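Hexokinase (Schistosoma mansoni, PDB 1BDG) phosphorylates glucose and other hexoses at the 6-hydroxyl at the expense of ATP, the first step of glycolysis in this blood fluke. Local coordinates at residues V224-D229 with L386-R391; S56-T61 with E243-T248; Q7-V12 with N360-Y365; E293-I298 with E368-R373. All blocks are in the same frame, centred on the assembly; numbering follows the deposited sequence.

Contact 1: V224-D229 with L386-R391. With SO4 (sulfate ion), chain E.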
loop_
_atom_site.group_PDB
_atom_site.type_symbol
_atom_site.label_atom_id
_atom_site.label_comp_id
_atom_site.label_asym_id
_atom_site.label_seq_id
_atom_site.Cartn_x
_atom_site.Cartn_y
_atom_site.Cartn_z
ATOM N N VAL A 224 0.598 0.232 -7.142
ATOM C CA VAL A 224 1.500 -0.483 -8.025
ATOM C C VAL A 224 2.238 0.543 -8.881
ATOM O O VAL A 224 1.767 1.677 -9.072
ATOM C CB VAL A 224 0.741 -1.423 -8.979
ATOM C CG1 VAL A 224 0.242 -0.675 -10.192
ATOM C CG2 VAL A 224 1.625 -2.548 -9.406
ATOM N N ALA A 225 3.394 0.138 -9.395
ATOM C CA ALA A 225 4.209 0.976 -10.244
ATOM C C ALA A 225 4.694 0.007 -11.291
ATOM O O ALA A 225 4.897 -1.166 -10.985
ATOM C CB ALA A 225 5.363 1.525 -9.463
ATOM N N TYR A 226 4.854 0.465 -12.525
ATOM C CA TYR A 226 5.304 -0.418 -13.595
ATOM C C TYR A 226 6.142 0.333 -14.642
ATOM O O TYR A 226 6.112 1.561 -14.694
ATOM C CB TYR A 226 4.081 -1.110 -14.233
ATOM C CG TYR A 226 3.231 -0.204 -15.085
ATOM C CD1 TYR A 226 2.304 0.652 -14.513
ATOM C CD2 TYR A 226 3.404 -0.156 -16.470
ATOM C CE1 TYR A 226 1.573 1.553 -15.307
ATOM C CE2 TYR A 226 2.687 0.726 -17.266
ATOM C CZ TYR A 226 1.778 1.581 -16.686
ATOM O OH TYR A 226 1.090 2.480 -17.471
ATOM N N ILE A 227 6.921 -0.384 -15.450
ATOM C CA ILE A 227 7.713 0.295 -16.480
ATOM C C ILE A 227 6.822 0.562 -17.690
ATOM O O ILE A 227 6.142 -0.345 -18.166
ATOM C CB ILE A 227 8.967 -0.496 -16.917
ATOM C CG1 ILE A 227 9.779 -0.950 -15.699
ATOM C CG2 ILE A 227 9.883 0.431 -17.717
ATOM C CD1 ILE A 227 10.965 -1.848 -16.033
ATOM N N GLU A 228 6.833 1.801 -18.178
ATOM C CA GLU A 228 6.005 2.210 -19.311
ATOM C C GLU A 228 6.783 2.864 -20.446
ATOM O O GLU A 228 7.930 3.255 -20.300
ATOM C CB GLU A 228 4.910 3.176 -18.818
ATOM C CG GLU A 228 4.112 3.936 -19.893
ATOM C CD GLU A 228 3.090 3.084 -20.600
ATOM O OE1 GLU A 228 2.099 2.727 -19.942
ATOM O OE2 GLU A 228 3.261 2.777 -21.803
ATOM N N ASP A 229 6.127 2.938 -21.592
ATOM C CA ASP A 229 6.620 3.533 -22.825
ATOM C C ASP A 229 6.537 5.062 -22.617
ATOM O O ASP A 229 5.456 5.639 -22.553
ATOM C CB ASP A 229 5.647 3.071 -23.919
ATOM C CG ASP A 229 6.132 3.330 -25.319
ATOM O OD1 ASP A 229 6.323 4.498 -25.699
ATOM O OD2 ASP A 229 6.245 2.346 -26.073
ATOM N N LEU A 386 -0.507 -6.261 -16.221
ATOM C CA LEU A 386 0.024 -7.221 -17.186
ATOM C C LEU A 386 -0.594 -6.990 -18.569
ATOM O O LEU A 386 0.021 -7.303 -19.589
ATOM C CB LEU A 386 -0.261 -8.660 -16.727
ATOM C CG LEU A 386 0.355 -9.092 -15.404
ATOM C CD1 LEU A 386 0.216 -10.582 -15.272
ATOM C CD2 LEU A 386 1.807 -8.703 -15.345
ATOM N N ARG A 387 -1.824 -6.490 -18.590
ATOM C CA ARG A 387 -2.510 -6.203 -19.842
ATOM C C ARG A 387 -2.007 -4.910 -20.467
ATOM O O ARG A 387 -2.228 -4.656 -21.641
ATOM C CB ARG A 387 -4.015 -6.117 -19.627
ATOM C CG ARG A 387 -4.644 -7.452 -19.343
ATOM C CD ARG A 387 -6.099 -7.488 -19.753
ATOM N NE ARG A 387 -6.790 -8.612 -19.126
ATOM C CZ ARG A 387 -7.968 -8.519 -18.513
ATOM N NH1 ARG A 387 -8.611 -7.356 -18.441
ATOM N NH2 ARG A 387 -8.511 -9.605 -17.981
ATOM N N ARG A 388 -1.334 -4.101 -19.659
ATOM C CA ARG A 388 -0.775 -2.837 -20.100
ATOM C C ARG A 388 0.681 -3.069 -20.462
ATOM O O ARG A 388 1.060 -2.922 -21.619
ATOM C CB ARG A 388 -0.920 -1.795 -18.991
ATOM C CG ARG A 388 -0.219 -0.496 -19.247
ATOM C CD ARG A 388 -0.957 0.646 -18.566
ATOM N NE ARG A 388 -2.025 1.202 -19.406
ATOM C CZ ARG A 388 -1.843 1.877 -20.546
ATOM N NH1 ARG A 388 -0.635 2.106 -21.028
ATOM N NH2 ARG A 388 -2.884 2.340 -21.200
ATOM N N ILE A 389 1.497 -3.454 -19.488
ATOM C CA ILE A 389 2.905 -3.742 -19.752
ATOM C C ILE A 389 3.023 -4.588 -21.036
ATOM O O ILE A 389 3.821 -4.280 -21.920
ATOM C CB ILE A 389 3.552 -4.462 -18.536
ATOM C CG1 ILE A 389 3.879 -3.443 -17.447
ATOM C CG2 ILE A 389 4.781 -5.225 -18.934
ATOM C CD1 ILE A 389 5.029 -3.831 -16.574
ATOM N N ASN A 390 2.186 -5.617 -21.145
ATOM C CA ASN A 390 2.136 -6.488 -22.314
ATOM C C ASN A 390 3.356 -7.416 -22.547
ATOM O O ASN A 390 3.309 -8.291 -23.424
ATOM C CB ASN A 390 1.810 -5.662 -23.583
ATOM N N ARG A 391 4.420 -7.244 -21.764
ATOM C CA ARG A 391 5.603 -8.078 -21.893
ATOM C C ARG A 391 5.161 -9.520 -21.705
ATOM O O ARG A 391 4.253 -9.788 -20.923
ATOM C CB ARG A 391 6.627 -7.720 -20.815
ATOM C CG ARG A 391 7.274 -6.375 -21.014
ATOM C CD ARG A 391 8.347 -6.038 -19.970
ATOM N NE ARG A 391 9.011 -4.801 -20.384
ATOM C CZ ARG A 391 10.023 -4.209 -19.753
ATOM N NH1 ARG A 391 10.529 -4.730 -18.642
ATOM N NH2 ARG A 391 10.534 -3.083 -20.245
HETATM S S SO4 E . -2.750 2.782 -24.011
HETATM O O1 SO4 E . -3.952 2.098 -23.608
HETATM O O2 SO4 E . -1.615 2.116 -23.443
HETATM O O3 SO4 E . -2.658 2.759 -25.450
HETATM O O4 SO4 E . -2.778 4.144 -23.544
HETATM O O HOH W 1 2.583 0.199 -21.915
#
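Tyr226 carries CG between its backbone N and carbonyl carbon (chi1 72°), and Arg388 holds CG anti to its own N (chi1 172°). Arg388 lays CG and CD against the phenol end of the ring, with CG 3.7 Å from Tyr226 CE2. Nearer CB, Ile389 CG1 lies 3.5 Å from Tyr226 CD2, the two side chains sliding past each other. Glu228 supplies the polar link: its OE1 accepts a hydrogen bond from Tyr226 OH (2.7 Å) on its anti lone pair, and forms a salt bridge with Arg388 NH1 at 3.0 Å whose hydrogen bond is bent (133°) and weak. Glu228 OE2 accepts from Asp229 N at 2.9 Å and from a water that also donates, weakly, to Arg388 O. A sulfate, probably from the crystallisation liquor, lies too close to Arg388 NH2 for its details to be trusted. Arg391, paired with Glu243, passes NH1 by Ile227 CD1. The contact seats the C-terminal end of helix 357-389 on strand 222-229 of the large subdomain. With a phenol, a backbone N-H and a guanidinium around it, the Glu228 carboxylate is probably stabilised in its charged form.

Contact 2: S56-T61 with E243-T248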
loop_
_atom_site.group_PDB
_atom_site.type_symbol
_atom_site.label_atom_id
_atom_site.label_comp_id
_atom_site.label_asym_id
_atom_site.label_seq_id
_atom_site.Cartn_x
_atom_site.Cartn_y
_atom_site.Cartn_z
ATOM N N SER A 56 7.474 8.944 -12.406
ATOM C CA SER A 56 8.458 9.066 -11.339
ATOM C C SER A 56 9.816 9.597 -11.830
ATOM O O SER A 56 10.710 9.874 -11.026
ATOM C CB SER A 56 8.659 7.699 -10.714
ATOM O OG SER A 56 9.274 6.844 -11.660
ATOM N N TYR A 57 9.970 9.712 -13.147
ATOM C CA TYR A 57 11.213 10.162 -13.760
ATOM C C TYR A 57 12.390 9.202 -13.556
ATOM O O TYR A 57 13.546 9.567 -13.749
ATOM C CB TYR A 57 11.558 11.593 -13.348
ATOM C CG TYR A 57 10.824 12.633 -14.147
ATOM C CD1 TYR A 57 9.582 13.091 -13.752
ATOM C CD2 TYR A 57 11.366 13.138 -15.315
ATOM C CE1 TYR A 57 8.893 14.025 -14.497
ATOM C CE2 TYR A 57 10.685 14.069 -16.074
ATOM C CZ TYR A 57 9.443 14.514 -15.662
ATOM O OH TYR A 57 8.753 15.442 -16.417
ATOM N N VAL A 58 12.089 7.993 -13.096
ATOM C CA VAL A 58 13.108 6.965 -12.963
ATOM C C VAL A 58 12.933 6.281 -14.306
ATOM O O VAL A 58 11.919 5.622 -14.543
ATOM C CB VAL A 58 12.797 5.920 -11.884
ATOM C CG1 VAL A 58 13.803 4.791 -11.969
ATOM C CG2 VAL A 58 12.868 6.535 -10.519
ATOM N N THR A 59 13.848 6.537 -15.225
ATOM C CA THR A 59 13.750 5.932 -16.536
ATOM C C THR A 59 14.450 4.565 -16.636
ATOM O O THR A 59 13.835 3.586 -17.063
ATOM C CB THR A 59 14.216 6.919 -17.607
ATOM O OG1 THR A 59 15.518 7.417 -17.268
ATOM C CG2 THR A 59 13.256 8.095 -17.669
ATOM N N LYS A 60 15.677 4.470 -16.134
ATOM C CA LYS A 60 16.435 3.217 -16.186
ATOM C C LYS A 60 16.653 2.578 -14.797
ATOM O O LYS A 60 17.274 3.188 -13.918
ATOM C CB LYS A 60 17.785 3.450 -16.878
ATOM N N THR A 61 16.193 1.335 -14.628
ATOM C CA THR A 61 16.339 0.616 -13.359
ATOM C C THR A 61 17.775 0.200 -13.048
ATOM O O THR A 61 18.515 -0.253 -13.924
ATOM C CB THR A 61 15.461 -0.649 -13.313
ATOM O OG1 THR A 61 15.663 -1.402 -14.512
ATOM C CG2 THR A 61 13.974 -0.281 -13.158
ATOM N N GLU A 243 11.736 4.559 -21.768
ATOM C CA GLU A 243 10.796 4.290 -20.669
ATOM C C GLU A 243 10.907 5.117 -19.386
ATOM O O GLU A 243 11.891 5.841 -19.151
ATOM C CB GLU A 243 10.892 2.809 -20.288
ATOM C CG GLU A 243 10.946 1.851 -21.464
ATOM C CD GLU A 243 11.034 0.410 -21.032
ATOM O OE1 GLU A 243 12.003 0.067 -20.331
ATOM O OE2 GLU A 243 10.133 -0.375 -21.396
ATOM N N VAL A 244 9.887 4.950 -18.545
ATOM C CA VAL A 244 9.773 5.619 -17.247
ATOM C C VAL A 244 8.893 4.787 -16.309
ATOM O O VAL A 244 7.913 4.168 -16.731
ATOM C CB VAL A 244 9.150 7.027 -17.367
ATOM C CG1 VAL A 244 7.658 6.927 -17.705
ATOM C CG2 VAL A 244 9.369 7.816 -16.083
ATOM N N VAL A 245 9.281 4.728 -15.045
ATOM C CA VAL A 245 8.505 3.978 -14.088
ATOM C C VAL A 245 7.335 4.865 -13.736
ATOM O O VAL A 245 7.529 6.016 -13.365
ATOM C CB VAL A 245 9.340 3.612 -12.824
ATOM C CG1 VAL A 245 8.479 2.881 -11.807
ATOM C CG2 VAL A 245 10.511 2.722 -13.213
ATOM N N ILE A 246 6.125 4.366 -13.949
ATOM C CA ILE A 246 4.919 5.121 -13.640
ATOM C C ILE A 246 4.375 4.752 -12.269
ATOM O O ILE A 246 4.305 3.577 -11.931
ATOM C CB ILE A 246 3.806 4.856 -14.686
ATOM C CG1 ILE A 246 4.131 5.559 -16.007
ATOM C CG2 ILE A 246 2.462 5.363 -14.177
ATOM C CD1 ILE A 246 3.865 7.037 -15.998
ATOM N N ASN A 247 4.022 5.757 -11.478
ATOM C CA ASN A 247 3.431 5.536 -10.164
ATOM C C ASN A 247 1.926 5.708 -10.409
ATOM O O ASN A 247 1.404 6.830 -10.501
ATOM C CB ASN A 247 3.948 6.562 -9.161
ATOM C CG ASN A 247 3.267 6.460 -7.809
ATOM O OD1 ASN A 247 2.583 5.490 -7.504
ATOM N ND2 ASN A 247 3.464 7.468 -6.989
ATOM N N THR A 248 1.245 4.579 -10.562
ATOM C CA THR A 248 -0.178 4.550 -10.855
ATOM C C THR A 248 -0.994 5.280 -9.823
ATOM O O THR A 248 -1.808 6.125 -10.167
ATOM C CB THR A 248 -0.678 3.107 -10.978
ATOM O OG1 THR A 248 -0.607 2.471 -9.698
ATOM C CG2 THR A 248 0.189 2.344 -11.965
HETATM O O HOH W 2 13.792 0.631 -18.565
#
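Two backbone bonds join Ser56 and Val58 to a single strand residue: Ser56 N donates to Val245 O at 3.1 Å, nearly in line with the carbonyl (C=O...N 170°), and Val245 N returns to Val58 O at 2.8 Å. A regular antiparallel pair would use the N and O of one residue; here they are two residues apart, and the chain between them turns at Tyr57, whose phi is positive (66°). Ser56 OG, placed between its own N and carbonyl carbon (chi1 67°), gives Val245 O a second donor at 2.6 Å, tilted out of the carbonyl plane. The chain thus leaves edge strand 54-55 of the large-subdomain sheet still tied to strand 243-247, bound for strand 68-75 of the other sheet. Val58 and Val245 lie side by side, pointing the same way, Val58 CG1 to Val245 CG2 at 4.1 Å, and both touch Val199 of helix 197-206. Val244 CG2 comes up to Tyr57 N at 3.5 Å. A water donates to Glu243 OE1 and weakly to Thr59 O, Arg391 holding Glu243 OE2.

Contact 3: Q7-V12 with N360-Y365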
loop_
_atom_site.group_PDB
_atom_site.type_symbol
_atom_site.label_atom_id
_atom_site.label_comp_id
_atom_site.label_asym_id
_atom_site.label_seq_id
_atom_site.Cartn_x
_atom_site.Cartn_y
_atom_site.Cartn_z
ATOM N N GLN A 7 -30.406 -20.511 11.239
ATOM C CA GLN A 7 -31.191 -19.409 10.669
ATOM C C GLN A 7 -30.411 -18.089 10.736
ATOM O O GLN A 7 -30.369 -17.348 9.757
ATOM C CB GLN A 7 -32.545 -19.246 11.388
ATOM C CG GLN A 7 -33.652 -20.188 10.923
ATOM C CD GLN A 7 -34.984 -19.911 11.637
ATOM O OE1 GLN A 7 -35.450 -20.715 12.446
ATOM N NE2 GLN A 7 -35.582 -18.758 11.358
ATOM N N LEU A 8 -29.799 -17.799 11.885
ATOM C CA LEU A 8 -29.033 -16.565 12.060
ATOM C C LEU A 8 -27.899 -16.500 11.062
ATOM O O LEU A 8 -27.653 -15.442 10.475
ATOM C CB LEU A 8 -28.448 -16.458 13.466
ATOM C CG LEU A 8 -29.385 -16.078 14.601
ATOM C CD1 LEU A 8 -28.558 -15.747 15.821
ATOM C CD2 LEU A 8 -30.196 -14.865 14.203
ATOM N N PHE A 9 -27.213 -17.628 10.858
ATOM C CA PHE A 9 -26.102 -17.670 9.927
ATOM C C PHE A 9 -26.565 -17.372 8.505
ATOM O O PHE A 9 -25.914 -16.611 7.783
ATOM C CB PHE A 9 -25.411 -19.008 9.973
ATOM C CG PHE A 9 -24.165 -19.053 9.145
ATOM C CD1 PHE A 9 -22.981 -18.498 9.622
ATOM C CD2 PHE A 9 -24.180 -19.611 7.866
ATOM C CE1 PHE A 9 -21.831 -18.497 8.837
ATOM C CE2 PHE A 9 -23.038 -19.617 7.069
ATOM C CZ PHE A 9 -21.863 -19.062 7.550
ATOM N N GLU A 10 -27.703 -17.933 8.101
ATOM C CA GLU A 10 -28.211 -17.675 6.758
ATOM C C GLU A 10 -28.536 -16.196 6.511
ATOM O O GLU A 10 -28.594 -15.760 5.362
ATOM C CB GLU A 10 -29.402 -18.570 6.429
ATOM C CG GLU A 10 -29.002 -19.826 5.625
ATOM C CD GLU A 10 -29.366 -21.135 6.321
ATOM O OE1 GLU A 10 -28.827 -21.370 7.424
ATOM O OE2 GLU A 10 -30.172 -21.925 5.758
ATOM N N LYS A 11 -28.750 -15.430 7.583
ATOM C CA LYS A 11 -29.006 -13.994 7.456
ATOM C C LYS A 11 -27.668 -13.335 7.105
ATOM O O LYS A 11 -27.578 -12.509 6.174
ATOM C CB LYS A 11 -29.506 -13.416 8.774
ATOM C CG LYS A 11 -30.857 -13.895 9.146
ATOM C CD LYS A 11 -31.272 -13.422 10.519
ATOM C CE LYS A 11 -32.775 -13.685 10.708
ATOM N NZ LYS A 11 -33.228 -13.541 12.126
ATOM N N VAL A 12 -26.624 -13.716 7.845
ATOM C CA VAL A 12 -25.290 -13.177 7.616
ATOM C C VAL A 12 -24.881 -13.444 6.161
ATOM O O VAL A 12 -24.251 -12.598 5.516
ATOM C CB VAL A 12 -24.252 -13.776 8.603
ATOM C CG1 VAL A 12 -22.856 -13.254 8.304
ATOM C CG2 VAL A 12 -24.634 -13.435 10.011
ATOM N N ASN A 360 -18.933 -16.672 16.823
ATOM C CA ASN A 360 -17.627 -17.036 16.295
ATOM C C ASN A 360 -17.771 -17.405 14.826
ATOM O O ASN A 360 -17.039 -16.885 13.970
ATOM C CB ASN A 360 -17.056 -18.212 17.078
ATOM C CG ASN A 360 -16.631 -17.834 18.480
ATOM O OD1 ASN A 360 -16.465 -18.700 19.342
ATOM N ND2 ASN A 360 -16.395 -16.549 18.709
ATOM N N ARG A 361 -18.728 -18.279 14.531
ATOM C CA ARG A 361 -18.979 -18.708 13.158
ATOM C C ARG A 361 -19.316 -17.511 12.253
ATOM O O ARG A 361 -18.709 -17.329 11.195
ATOM C CB ARG A 361 -20.099 -19.750 13.116
ATOM C CG ARG A 361 -20.478 -20.122 11.708
ATOM C CD ARG A 361 -21.078 -21.495 11.601
ATOM N NE ARG A 361 -22.355 -21.484 10.899
ATOM C CZ ARG A 361 -23.012 -22.583 10.544
ATOM N NH1 ARG A 361 -22.491 -23.783 10.820
ATOM N NH2 ARG A 361 -24.203 -22.489 9.958
ATOM N N ILE A 362 -20.283 -16.700 12.683
ATOM C CA ILE A 362 -20.699 -15.493 11.961
ATOM C C ILE A 362 -19.497 -14.569 11.730
ATOM O O ILE A 362 -19.306 -14.086 10.624
ATOM C CB ILE A 362 -21.811 -14.711 12.747
ATOM C CG1 ILE A 362 -23.168 -15.395 12.571
ATOM C CG2 ILE A 362 -21.838 -13.243 12.357
ATOM C CD1 ILE A 362 -24.258 -14.794 13.398
ATOM N N VAL A 363 -18.669 -14.366 12.756
ATOM C CA VAL A 363 -17.504 -13.490 12.639
ATOM C C VAL A 363 -16.385 -13.995 11.713
ATOM O O VAL A 363 -15.751 -13.194 11.026
ATOM C CB VAL A 363 -16.949 -13.087 14.034
ATOM C CG1 VAL A 363 -15.646 -12.325 13.906
ATOM C CG2 VAL A 363 -17.941 -12.198 14.742
ATOM N N ARG A 364 -16.139 -15.302 11.676
ATOM C CA ARG A 364 -15.091 -15.837 10.790
ATOM C C ARG A 364 -15.544 -15.727 9.327
ATOM O O ARG A 364 -14.735 -15.598 8.414
ATOM C CB ARG A 364 -14.764 -17.301 11.130
ATOM C CG ARG A 364 -13.471 -17.828 10.503
ATOM C CD ARG A 364 -13.712 -19.136 9.761
ATOM N NE ARG A 364 -12.495 -19.785 9.260
ATOM C CZ ARG A 364 -11.685 -19.283 8.322
ATOM N NH1 ARG A 364 -11.944 -18.094 7.769
ATOM N NH2 ARG A 364 -10.622 -19.987 7.913
ATOM N N TYR A 365 -16.849 -15.771 9.109
ATOM C CA TYR A 365 -17.391 -15.656 7.767
ATOM C C TYR A 365 -17.242 -14.197 7.325
ATOM O O TYR A 365 -16.872 -13.916 6.184
ATOM C CB TYR A 365 -18.856 -16.083 7.768
ATOM C CG TYR A 365 -19.501 -16.104 6.408
ATOM C CD1 TYR A 365 -19.217 -17.113 5.496
ATOM C CD2 TYR A 365 -20.424 -15.121 6.047
ATOM C CE1 TYR A 365 -19.841 -17.147 4.255
ATOM C CE2 TYR A 365 -21.050 -15.140 4.813
ATOM C CZ TYR A 365 -20.761 -16.154 3.922
ATOM O OH TYR A 365 -21.411 -16.187 2.716
#
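The helical segments 7-12 and 360-365 run nearly parallel, their axes 10.1 Å apart at closest approach and inclined by 16°, with the CA atoms of Phe9 and Ile362 nearest at 6.2 Å. Phe9 CG stands anti to the backbone N (chi1 -173°), and its ring meets Arg361 with a face and Tyr365 with an edge. Arg361 passes over one ring face: NE is 3.3 Å from Phe9 CD1, CZ is 4.2 Å from the Phe9 centroid, and the guanidinium, steeply turned against the ring, presents its edge in a cation-pi contact. Phe9 in turn points its own edge, led by CZ, at the face of Tyr365 in a T-shaped stack, centroids 5.2 Å apart and planes at 64°. This is helix-on-helix packing in which the N-terminal helix 5-16 covers the start of the long helix 357-389. On the buried side Val12 parts its branches, CG2 meeting Ile362 CG1 at 3.5 Å and CG1 meeting Tyr365 CD2 at 3.8 Å. Leu302 of helix 288-304 touches both Val12 and Ile362, while Val13 and Leu16 extend the cover over Tyr365.

Contact 4: E293-I298 with E368-R373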
loop_
_atom_site.group_PDB
_atom_site.type_symbol
_atom_site.label_atom_id
_atom_site.label_comp_id
_atom_site.label_asym_id
_atom_site.label_seq_id
_atom_site.Cartn_x
_atom_site.Cartn_y
_atom_site.Cartn_z
ATOM N N GLU A 293 -11.292 -2.718 9.688
ATOM C CA GLU A 293 -12.377 -1.802 9.963
ATOM C C GLU A 293 -13.635 -2.289 9.258
ATOM O O GLU A 293 -14.749 -2.076 9.753
ATOM C CB GLU A 293 -11.971 -0.388 9.529
ATOM C CG GLU A 293 -12.792 0.774 10.121
ATOM C CD GLU A 293 -12.851 0.839 11.666
ATOM O OE1 GLU A 293 -12.291 -0.041 12.368
ATOM O OE2 GLU A 293 -13.502 1.778 12.180
ATOM N N LEU A 294 -13.478 -3.006 8.151
ATOM C CA LEU A 294 -14.646 -3.500 7.428
ATOM C C LEU A 294 -15.417 -4.523 8.247
ATOM O O LEU A 294 -16.647 -4.469 8.303
ATOM C CB LEU A 294 -14.265 -4.082 6.053
ATOM C CG LEU A 294 -14.417 -3.133 4.858
ATOM C CD1 LEU A 294 -13.904 -3.764 3.593
ATOM C CD2 LEU A 294 -15.865 -2.731 4.706
ATOM N N VAL A 295 -14.696 -5.458 8.871
ATOM C CA VAL A 295 -15.321 -6.492 9.699
ATOM C C VAL A 295 -15.925 -5.872 10.944
ATOM O O VAL A 295 -16.919 -6.362 11.447
ATOM C CB VAL A 295 -14.339 -7.569 10.135
ATOM C CG1 VAL A 295 -15.084 -8.669 10.858
ATOM C CG2 VAL A 295 -13.595 -8.123 8.931
ATOM N N ARG A 296 -15.327 -4.800 11.447
ATOM C CA ARG A 296 -15.880 -4.127 12.613
ATOM C C ARG A 296 -17.211 -3.506 12.224
ATOM O O ARG A 296 -18.182 -3.608 12.970
ATOM C CB ARG A 296 -14.965 -3.019 13.143
ATOM C CG ARG A 296 -15.306 -2.642 14.587
ATOM C CD ARG A 296 -14.480 -1.516 15.117
ATOM N NE ARG A 296 -14.707 -0.309 14.339
ATOM C CZ ARG A 296 -15.674 0.563 14.579
ATOM N NH1 ARG A 296 -16.507 0.367 15.597
ATOM N NH2 ARG A 296 -15.843 1.603 13.764
ATOM N N HIS A 297 -17.241 -2.832 11.076
ATOM C CA HIS A 297 -18.464 -2.208 10.597
ATOM C C HIS A 297 -19.558 -3.229 10.384
ATOM O O HIS A 297 -20.684 -3.003 10.773
ATOM C CB HIS A 297 -18.214 -1.405 9.328
ATOM C CG HIS A 297 -17.755 -0.012 9.598
ATOM N ND1 HIS A 297 -16.459 0.286 9.954
ATOM C CD2 HIS A 297 -18.436 1.151 9.654
ATOM C CE1 HIS A 297 -16.360 1.575 10.224
ATOM N NE2 HIS A 297 -17.551 2.124 10.049
ATOM N N ILE A 298 -19.225 -4.362 9.787
ATOM C CA ILE A 298 -20.209 -5.399 9.566
ATOM C C ILE A 298 -20.739 -5.836 10.931
ATOM O O ILE A 298 -21.947 -5.852 11.154
ATOM C CB ILE A 298 -19.588 -6.601 8.822
ATOM C CG1 ILE A 298 -19.100 -6.161 7.436
ATOM C CG2 ILE A 298 -20.609 -7.736 8.717
ATOM C CD1 ILE A 298 -17.918 -6.941 6.914
ATOM N N GLU A 368 -13.469 -13.816 6.323
ATOM C CA GLU A 368 -13.263 -14.522 5.058
ATOM C C GLU A 368 -13.818 -13.735 3.862
ATOM O O GLU A 368 -13.160 -13.617 2.834
ATOM C CB GLU A 368 -13.936 -15.911 5.111
ATOM C CG GLU A 368 -13.962 -16.637 3.770
ATOM C CD GLU A 368 -14.960 -17.796 3.718
ATOM O OE1 GLU A 368 -16.190 -17.546 3.668
ATOM O OE2 GLU A 368 -14.512 -18.964 3.688
ATOM N N MET A 369 -15.037 -13.217 3.995
ATOM C CA MET A 369 -15.663 -12.455 2.926
ATOM C C MET A 369 -14.815 -11.251 2.583
ATOM O O MET A 369 -14.406 -11.073 1.434
ATOM C CB MET A 369 -17.065 -11.975 3.320
ATOM C CG MET A 369 -18.111 -13.060 3.413
ATOM S SD MET A 369 -18.076 -14.172 2.029
ATOM C CE MET A 369 -19.326 -13.477 0.996
ATOM N N VAL A 370 -14.521 -10.450 3.597
ATOM C CA VAL A 370 -13.738 -9.247 3.417
ATOM C C VAL A 370 -12.348 -9.505 2.872
ATOM O O VAL A 370 -11.921 -8.849 1.941
ATOM C CB VAL A 370 -13.637 -8.467 4.733
ATOM C CG1 VAL A 370 -12.701 -7.268 4.589
ATOM C CG2 VAL A 370 -15.043 -8.033 5.169
ATOM N N VAL A 371 -11.655 -10.478 3.440
ATOM C CA VAL A 371 -10.291 -10.801 3.030
ATOM C C VAL A 371 -10.204 -11.465 1.660
ATOM O O VAL A 371 -9.217 -11.277 0.948
ATOM C CB VAL A 371 -9.574 -11.649 4.134
ATOM C CG1 VAL A 371 -8.693 -12.731 3.514
ATOM C CG2 VAL A 371 -8.759 -10.729 5.054
ATOM N N LYS A 372 -11.236 -12.220 1.292
ATOM C CA LYS A 372 -11.287 -12.905 -0.001
ATOM C C LYS A 372 -11.388 -11.913 -1.157
ATOM O O LYS A 372 -10.668 -12.022 -2.153
ATOM C CB LYS A 372 -12.484 -13.841 -0.047
ATOM C CG LYS A 372 -12.167 -15.297 0.177
ATOM C CD LYS A 372 -12.831 -16.201 -0.875
ATOM N N ARG A 373 -12.300 -10.952 -1.019
ATOM C CA ARG A 373 -12.508 -9.922 -2.028
ATOM C C ARG A 373 -11.305 -8.983 -2.121
ATOM O O ARG A 373 -11.011 -8.434 -3.185
ATOM C CB ARG A 373 -13.736 -9.105 -1.676
ATOM C CG ARG A 373 -14.041 -7.984 -2.643
ATOM C CD ARG A 373 -15.150 -7.106 -2.108
ATOM N NE ARG A 373 -14.744 -6.370 -0.914
ATOM C CZ ARG A 373 -15.379 -5.302 -0.447
ATOM N NH1 ARG A 373 -16.457 -4.834 -1.064
ATOM N NH2 ARG A 373 -14.926 -4.687 0.631
#
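The carbonyl oxygen of Glu293, one residue before the Leu294 that packs on Val370, is gripped twice by His297: the backbone N and ND1 each donate to Glu293 O at 2.9 Å, from opposite faces of the carbonyl plane. The ND1 bond is fairly straight (158°), and the oxygen lies in the imidazole plane, which fixes the rotation of the ring. Arg296 grips the Glu293 carboxylate side-on, NE to OE1 and NH2 to OE2, the latter at 2.8 Å; both nitrogens come from above the carboxylate plane. No hydrogen bond crosses the contact, and most of the packing turns on Val370. Its CG1, anti to the backbone N (chi1 174°), packs on Leu294 CD1 at 3.8 Å, while its CG2 reaches Ile298 CD1 at 3.5 Å and Val295 CG2 at 4.0 Å. Leu294 CD1 also meets Arg373 NH2 at the guanidinium edge, the two side chains crossing at about a right angle; Arg373 NH1 forms a salt bridge with Asp267. The side chain of Val295 comes to about 4 Å from that of Leu328, by similarity part of the ATP site. The two segments, of helices 288-304 and 357-389, run roughly antiparallel (145°) with axes 9.8 Å apart, beside helix 265-272, which meets Leu294 and Ile298, and Leu16 of helix 5-16, which touches Ile298 and Met369.

Overall arrangement
Helix 357-389 threads three of the four contacts: contact 3 near its start, contact 4 in its middle and contact 1 at its end, with the centres of contacts 1 and 3 lying 41 Å apart. Contacts 1 and 2 share a sheet, in which strands 222-229 and 243-247 are neighbours, Tyr226 O lying 2.9 Å from Ile246 N. Contact 4 is the fully buried one, mostly apolar across its helix pair, with no hydrogen bond between the segments; the other three are partly buried. Their chemistry differs accordingly: a carboxylate shared by a tyrosine and an arginine in contact 1, backbone bonds at the sheet edge in contact 2, and a cation-pi contact with an edge-to-face aromatic pair in contact 3, about 30 Å from the centre of the chain.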